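Local coordinates for proline iminopeptidase (Streptomyces halstedii, PDB 3WMR), which is an amidohydrolase of the alpha/beta hydrolase fold that acts on polyketide substrates, and probably, like its S33 relatives, releases N-terminal proline from peptides, at residues D249-P252 / D253-V256; L110-L114 / G115-D119; L168-P171 / D172-E175. All coordinates share one frame; numbering follows the deposited sequence.

How the contacts relate
All three contacts are local, each made within one unbroken run of chain, and they differ in where that run ends up in the fold. Contacts 1 and 2 are partly buried: each has two buried residues whose side chains reach helices or strands of the alpha/beta core, and their nearest atoms are about 10 Å apart. Contact 3 is a surface contact beside helix 189-202, its centre about 47 Å from that of contact 2, across the chain's centre. Contact 1 closes a 3-10 turn ahead of strand 258-263, contact 2 terminates helix 100-113, and contact 3 starts helix 171-183. Backbone bonds serve all three; only in contact 3 does a side chain make a hydrogen bond across the segments.

Contact 1. Residues D249-P252 / D253-V256; sequences DCLP and DIQV
Leu251 and Ile254 meet on the buried side of a 3-10 turn that precedes strand 258-263 of the alpha/beta hydrolase sheet. The two side chains run alongside each other in one direction, with Leu251 CD2 3.8 Å from Ile254 CD1. The i to i+3 spacing is confirmed by two consecutive backbone bonds: Asp253 N to Cys250 O at 3.0 Å, and Ile254 N to Leu251 O at 3.2 Å, the latter with an N-H...O angle of 164°. This apolar pair is pressed against neighbouring helices: Leu251 reaches Ser133, Phe276 and Leu279, and Ile254 reaches Ser133 and Ala136. The turn thereby seats the chain between helices 127-137 and 270-279, and its Cys250 side chain comes within about 5 Å of a bound 1-ethoxy-2-(2-ethoxyethoxy)ethane. The other side of the turn is looser. Pro252 is exposed, its CB directed away from residues 253-256. Asp253 is partly exposed; its CG stands anti to the carbonyl carbon (chi1 -69°), which leaves OD1 next to Pro252 C at 3.8 Å. The Asp253 carbonyl oxygen receives a hydrogen bond from Arg139 NE. Asp253 CB rests 3.4 Å from Cys250 O, the oxygen its own N-H bonds.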
loop_
_atom_site.group_PDB
_atom_site.type_symbol
_atom_site.label_atom_id
_atom_site.label_comp_id
_atom_site.label_asym_id
_atom_site.label_seq_id
_atom_site.Cartn_x
_atom_site.Cartn_y
_atom_site.Cartn_z
ATOM N N ASP A 249 5.843 -16.558 5.549
ATOM C CA ASP A 249 6.908 -17.541 5.304
ATOM C C ASP A 249 8.203 -16.939 4.779
ATOM O O ASP A 249 9.264 -17.526 4.949
ATOM C CB ASP A 249 6.425 -18.629 4.345
ATOM C CG ASP A 249 5.430 -19.584 5.001
ATOM O OD1 ASP A 249 5.392 -19.682 6.256
ATOM O OD2 ASP A 249 4.681 -20.251 4.255
ATOM N N CYS A 250 8.135 -15.770 4.159
ATOM C CA CYS A 250 9.347 -15.121 3.677
ATOM C C CYS A 250 9.946 -14.114 4.678
ATOM O O CYS A 250 11.093 -13.714 4.519
ATOM C CB CYS A 250 9.083 -14.473 2.334
ATOM S SG CYS A 250 8.252 -12.890 2.502
ATOM N N LEU A 251 9.203 -13.762 5.728
ATOM C CA LEU A 251 9.611 -12.704 6.654
ATOM C C LEU A 251 10.914 -12.960 7.408
ATOM O O LEU A 251 11.679 -12.018 7.625
ATOM C CB LEU A 251 8.482 -12.344 7.653
ATOM C CG LEU A 251 7.152 -11.836 7.064
ATOM C CD1 LEU A 251 6.137 -11.487 8.146
ATOM C CD2 LEU A 251 7.342 -10.653 6.140
ATOM N N PRO A 252 11.194 -14.230 7.789
ATOM C CA PRO A 252 12.470 -14.468 8.454
ATOM C C PRO A 252 13.684 -14.168 7.583
ATOM O O PRO A 252 14.766 -14.005 8.124
ATOM C CB PRO A 252 12.424 -15.984 8.806
ATOM C CG PRO A 252 10.971 -16.317 8.829
ATOM C CD PRO A 252 10.351 -15.445 7.765
ATOM N N ASP A 253 13.514 -14.096 6.261
ATOM C CA ASP A 253 14.637 -13.890 5.338
ATOM C C ASP A 253 14.990 -12.418 5.099
ATOM O O ASP A 253 15.991 -12.107 4.435
ATOM C CB ASP A 253 14.344 -14.561 3.995
ATOM C CG ASP A 253 14.339 -16.100 4.083
ATOM O OD1 ASP A 253 14.904 -16.687 5.032
ATOM O OD2 ASP A 253 13.746 -16.722 3.188
ATOM N N ILE A 254 14.165 -11.510 5.610
ATOM C CA ILE A 254 14.408 -10.068 5.450
ATOM C C ILE A 254 15.567 -9.650 6.351
ATOM O O ILE A 254 15.474 -9.759 7.583
ATOM C CB ILE A 254 13.137 -9.246 5.756
ATOM C CG1 ILE A 254 12.053 -9.548 4.715
ATOM C CG2 ILE A 254 13.446 -7.758 5.763
ATOM C CD1 ILE A 254 10.666 -9.062 5.083
ATOM N N GLN A 255 16.648 -9.181 5.737
ATOM C CA GLN A 255 17.885 -8.843 6.460
ATOM C C GLN A 255 18.008 -7.362 6.811
ATOM O O GLN A 255 18.778 -6.984 7.708
ATOM C CB GLN A 255 19.096 -9.225 5.623
ATOM C CG GLN A 255 19.282 -10.723 5.492
ATOM C CD GLN A 255 20.446 -11.091 4.579
ATOM O OE1 GLN A 255 20.602 -10.526 3.506
ATOM N NE2 GLN A 255 21.250 -12.061 4.997
ATOM N N VAL A 256 17.260 -6.523 6.107
ATOM C CA VAL A 256 17.444 -5.088 6.266
ATOM C C VAL A 256 16.639 -4.614 7.465
ATOM O O VAL A 256 15.698 -5.283 7.897
ATOM C CB VAL A 256 17.072 -4.332 4.978
ATOM C CG1 VAL A 256 18.066 -4.670 3.880
ATOM C CG2 VAL A 256 15.643 -4.643 4.529
#

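Contact 2. Residues L110-L114 / G115-D119; sequences LLNQL and GIAGD
Ile116 sets its CG1 between the backbone N and the carbonyl carbon (chi1 59°), and Leu111 turns its CG anti to the carbonyl carbon (chi1 -64°); together these rotations bring the CG1-CD1 arm of Ile116 across the CD2 branch of Leu111, the two side chains roughly perpendicular. Leu111 CD2 lies 3.9 Å from Ile116 CD1. In the backbone beside it, the helix ends in a Schellman motif, defined by two bonds: Ile116 N back to Leu111 O at 3.0 Å, and Gly115 N back to Asn112 O at 2.9 Å. Gly115 has a phi of 66°, and a CB built there would clash with Leu114 O, consistent with a glycine at this position. The apolar contact spreads to Leu114 CB, 4.2 Å from Ile116 CG1. On the exposed side, the amide of Asn112 places ND2 3.4 Å from Ala117 CB, a van der Waals contact. A type I turn from Ile116 to Asp119 follows, closed by Asp119 N to Ile116 O at 3.1 Å. Helix 100-113 thus passes into strand 120-125 with Leu111 and Ile116 both on Val50 of strand 49-52, Leu114 on Val77 of strand 76-80, and Asp119 salt-bridged to Arg144 of strand 143-149.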
loop_
_atom_site.group_PDB
_atom_site.type_symbol
_atom_site.label_atom_id
_atom_site.label_comp_id
_atom_site.label_asym_id
_atom_site.label_seq_id
_atom_site.Cartn_x
_atom_site.Cartn_y
_atom_site.Cartn_z
ATOM N N LEU A 110 11.456 -1.683 -12.858
ATOM C CA LEU A 110 11.455 -0.232 -12.634
ATOM C C LEU A 110 12.743 0.277 -11.973
ATOM O O LEU A 110 13.301 1.299 -12.376
ATOM C CB LEU A 110 10.250 0.190 -11.786
ATOM C CG LEU A 110 10.177 1.681 -11.461
ATOM C CD1 LEU A 110 9.930 2.495 -12.723
ATOM C CD2 LEU A 110 9.093 1.944 -10.426
ATOM N N LEU A 111 13.202 -0.426 -10.950
ATOM C CA LEU A 111 14.455 -0.073 -10.296
ATOM C C LEU A 111 15.606 -0.109 -11.309
ATOM O O LEU A 111 16.483 0.753 -11.290
ATOM C CB LEU A 111 14.736 -1.025 -9.131
ATOM C CG LEU A 111 13.730 -0.983 -7.976
ATOM C CD1 LEU A 111 13.913 -2.208 -7.096
ATOM C CD2 LEU A 111 13.843 0.293 -7.156
ATOM N N ASN A 112 15.582 -1.098 -12.200
ATOM C CA ASN A 112 16.601 -1.232 -13.243
ATOM C C ASN A 112 16.536 -0.094 -14.254
ATOM O O ASN A 112 17.551 0.548 -14.515
ATOM C CB ASN A 112 16.478 -2.584 -13.973
ATOM C CG ASN A 112 16.863 -3.770 -13.103
ATOM O OD1 ASN A 112 16.257 -4.833 -13.191
ATOM N ND2 ASN A 112 17.877 -3.605 -12.281
ATOM N N GLN A 113 15.343 0.167 -14.797
ATOM C CA GLN A 113 15.157 1.193 -15.838
ATOM C C GLN A 113 15.522 2.593 -15.333
ATOM O O GLN A 113 16.092 3.395 -16.067
ATOM C CB GLN A 113 13.713 1.205 -16.360
ATOM C CG GLN A 113 13.241 -0.082 -17.035
ATOM C CD GLN A 113 13.844 -0.321 -18.415
ATOM O OE1 GLN A 113 14.178 0.616 -19.143
ATOM N NE2 GLN A 113 13.966 -1.589 -18.786
ATOM N N LEU A 114 15.207 2.885 -14.080
ATOM C CA LEU A 114 15.586 4.175 -13.483
ATOM C C LEU A 114 17.046 4.219 -12.995
ATOM O O LEU A 114 17.492 5.252 -12.527
ATOM C CB LEU A 114 14.651 4.532 -12.323
ATOM C CG LEU A 114 13.169 4.714 -12.671
ATOM C CD1 LEU A 114 12.384 5.006 -11.396
ATOM C CD2 LEU A 114 12.958 5.831 -13.681
ATOM N N GLY A 115 17.778 3.108 -13.078
ATOM C CA GLY A 115 19.183 3.089 -12.637
ATOM C C GLY A 115 19.385 3.292 -11.139
ATOM O O GLY A 115 20.359 3.905 -10.707
ATOM N N ILE A 116 18.463 2.773 -10.340
ATOM C CA ILE A 116 18.568 2.879 -8.886
ATOM C C ILE A 116 18.623 1.520 -8.192
ATOM O O ILE A 116 18.553 1.454 -6.986
ATOM C CB ILE A 116 17.423 3.743 -8.307
ATOM C CG1 ILE A 116 16.053 3.160 -8.659
ATOM C CG2 ILE A 116 17.527 5.162 -8.859
ATOM C CD1 ILE A 116 14.893 3.913 -8.034
ATOM N N ALA A 117 18.757 0.436 -8.953
ATOM C CA ALA A 117 18.783 -0.901 -8.359
ATOM C C ALA A 117 19.960 -1.056 -7.388
ATOM O O ALA A 117 19.912 -1.887 -6.483
ATOM C CB ALA A 117 18.821 -1.983 -9.442
ATOM N N GLY A 118 21.000 -0.245 -7.560
ATOM C CA GLY A 118 22.189 -0.310 -6.708
ATOM C C GLY A 118 22.032 0.246 -5.296
ATOM O O GLY A 118 22.842 -0.060 -4.430
ATOM N N ASP A 119 21.004 1.065 -5.056
ATOM C CA ASP A 119 20.845 1.737 -3.769
ATOM C C ASP A 119 19.462 2.398 -3.609
ATOM O O ASP A 119 19.155 3.368 -4.301
ATOM C CB ASP A 119 21.931 2.800 -3.605
ATOM C CG ASP A 119 22.038 3.289 -2.190
ATOM O OD1 ASP A 119 21.380 2.710 -1.317
ATOM O OD2 ASP A 119 22.768 4.250 -1.941
#

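Contact 3. Residues L168-P171 / D172-E175; sequences LLPP and DVQE
Gln174 NE2 donates to Leu169 O at 2.9 Å with an N-H...O angle of 163°. The acceptor lies almost in the amide plane of Gln174, whereas the donor stands above the carbonyl plane of Leu169. With CG anti to the carbonyl carbon (chi1 -67°) and the chain extended beyond it, this amide reaches back past the helix start. Two backbone bonds run alongside: Gln174 N to Pro170 O at 3.1 Å and Glu175 N to Pro171 O at 3.0 Å. Val173 N makes a further, weak bond to Pro170 O. Without the amide, as with an alanine here, Leu169 O would probably lose this donor and the loop before the helix would be tied less firmly to its first turn. Outward, Val173 packs with both methyl groups: CG1 meets Leu169 CD1 at 3.7 Å, the side chains set crosswise, and CG2 rests against the CB, CG and CD atoms of the Pro170 ring. Val173 also touches Ala194 and Ala197 of helix 189-202, where Leu168 O accepts a hydrogen bond from Arg201 NH1. Pro170 is the N-cap and Pro171 the first residue of helix 171-183, a position where proline is common because its missing N-H would have no acceptor in the helix: a helix N-terminus.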
loop_
_atom_site.group_PDB
_atom_site.type_symbol
_atom_site.label_atom_id
_atom_site.label_comp_id
_atom_site.label_asym_id
_atom_site.label_seq_id
_atom_site.Cartn_x
_atom_site.Cartn_y
_atom_site.Cartn_z
ATOM N N LEU A 168 -18.102 -4.316 15.774
ATOM C CA LEU A 168 -18.162 -3.078 16.590
ATOM C C LEU A 168 -18.927 -1.949 15.900
ATOM O O LEU A 168 -19.126 -0.878 16.482
ATOM C CB LEU A 168 -16.749 -2.607 16.954
ATOM C CG LEU A 168 -15.945 -3.577 17.825
ATOM C CD1 LEU A 168 -14.473 -3.201 17.836
ATOM C CD2 LEU A 168 -16.498 -3.626 19.250
ATOM N N LEU A 169 -19.360 -2.176 14.663
ATOM C CA LEU A 169 -20.230 -1.221 13.975
ATOM C C LEU A 169 -21.642 -1.303 14.537
ATOM O O LEU A 169 -21.982 -2.302 15.176
ATOM C CB LEU A 169 -20.261 -1.517 12.477
ATOM C CG LEU A 169 -18.940 -1.303 11.740
ATOM C CD1 LEU A 169 -19.078 -1.785 10.315
ATOM C CD2 LEU A 169 -18.527 0.167 11.759
ATOM N N PRO A 170 -22.475 -0.274 14.284
ATOM C CA PRO A 170 -23.885 -0.353 14.688
ATOM C C PRO A 170 -24.597 -1.574 14.078
ATOM O O PRO A 170 -24.277 -1.975 12.951
ATOM C CB PRO A 170 -24.490 0.949 14.149
ATOM C CG PRO A 170 -23.338 1.877 14.008
ATOM C CD PRO A 170 -22.158 1.018 13.649
ATOM N N PRO A 171 -25.532 -2.181 14.825
ATOM C CA PRO A 171 -26.203 -3.379 14.311
ATOM C C PRO A 171 -26.806 -3.206 12.910
ATOM O O PRO A 171 -26.627 -4.078 12.065
ATOM C CB PRO A 171 -27.290 -3.637 15.362
ATOM C CG PRO A 171 -26.686 -3.122 16.626
ATOM C CD PRO A 171 -25.933 -1.886 16.218
ATOM N N ASP A 172 -27.469 -2.084 12.648
ATOM C CA ASP A 172 -28.079 -1.849 11.333
ATOM C C ASP A 172 -27.052 -1.794 10.199
ATOM O O ASP A 172 -27.330 -2.248 9.087
ATOM C CB ASP A 172 -28.967 -0.576 11.321
ATOM C CG ASP A 172 -28.171 0.716 11.439
ATOM O OD1 ASP A 172 -27.290 0.809 12.323
ATOM O OD2 ASP A 172 -28.451 1.670 10.672
ATOM N N VAL A 173 -25.876 -1.242 10.492
ATOM C CA VAL A 173 -24.798 -1.164 9.522
ATOM C C VAL A 173 -24.315 -2.572 9.195
ATOM O O VAL A 173 -24.143 -2.903 8.026
ATOM C CB VAL A 173 -23.611 -0.319 10.049
ATOM C CG1 VAL A 173 -22.392 -0.468 9.163
ATOM C CG2 VAL A 173 -24.010 1.152 10.140
ATOM N N GLN A 174 -24.115 -3.381 10.233
ATOM C CA GLN A 174 -23.701 -4.773 10.076
ATOM C C GLN A 174 -24.665 -5.534 9.167
ATOM O O GLN A 174 -24.227 -6.226 8.255
ATOM C CB GLN A 174 -23.622 -5.476 11.433
ATOM C CG GLN A 174 -22.517 -4.960 12.337
ATOM C CD GLN A 174 -22.315 -5.832 13.558
ATOM O OE1 GLN A 174 -22.226 -7.059 13.456
ATOM N NE2 GLN A 174 -22.232 -5.205 14.723
ATOM N N GLU A 175 -25.974 -5.385 9.405
ATOM C CA GLU A 175 -26.981 -6.064 8.583
ATOM C C GLU A 175 -26.993 -5.580 7.145
ATOM O O GLU A 175 -27.124 -6.384 6.220
ATOM C CB GLU A 175 -28.390 -5.943 9.183
ATOM C CG GLU A 175 -28.525 -6.629 10.530
ATOM C CD GLU A 175 -29.963 -6.865 10.959
ATOM O OE1 GLU A 175 -30.907 -6.655 10.145
ATOM O OE2 GLU A 175 -30.124 -7.276 12.131
#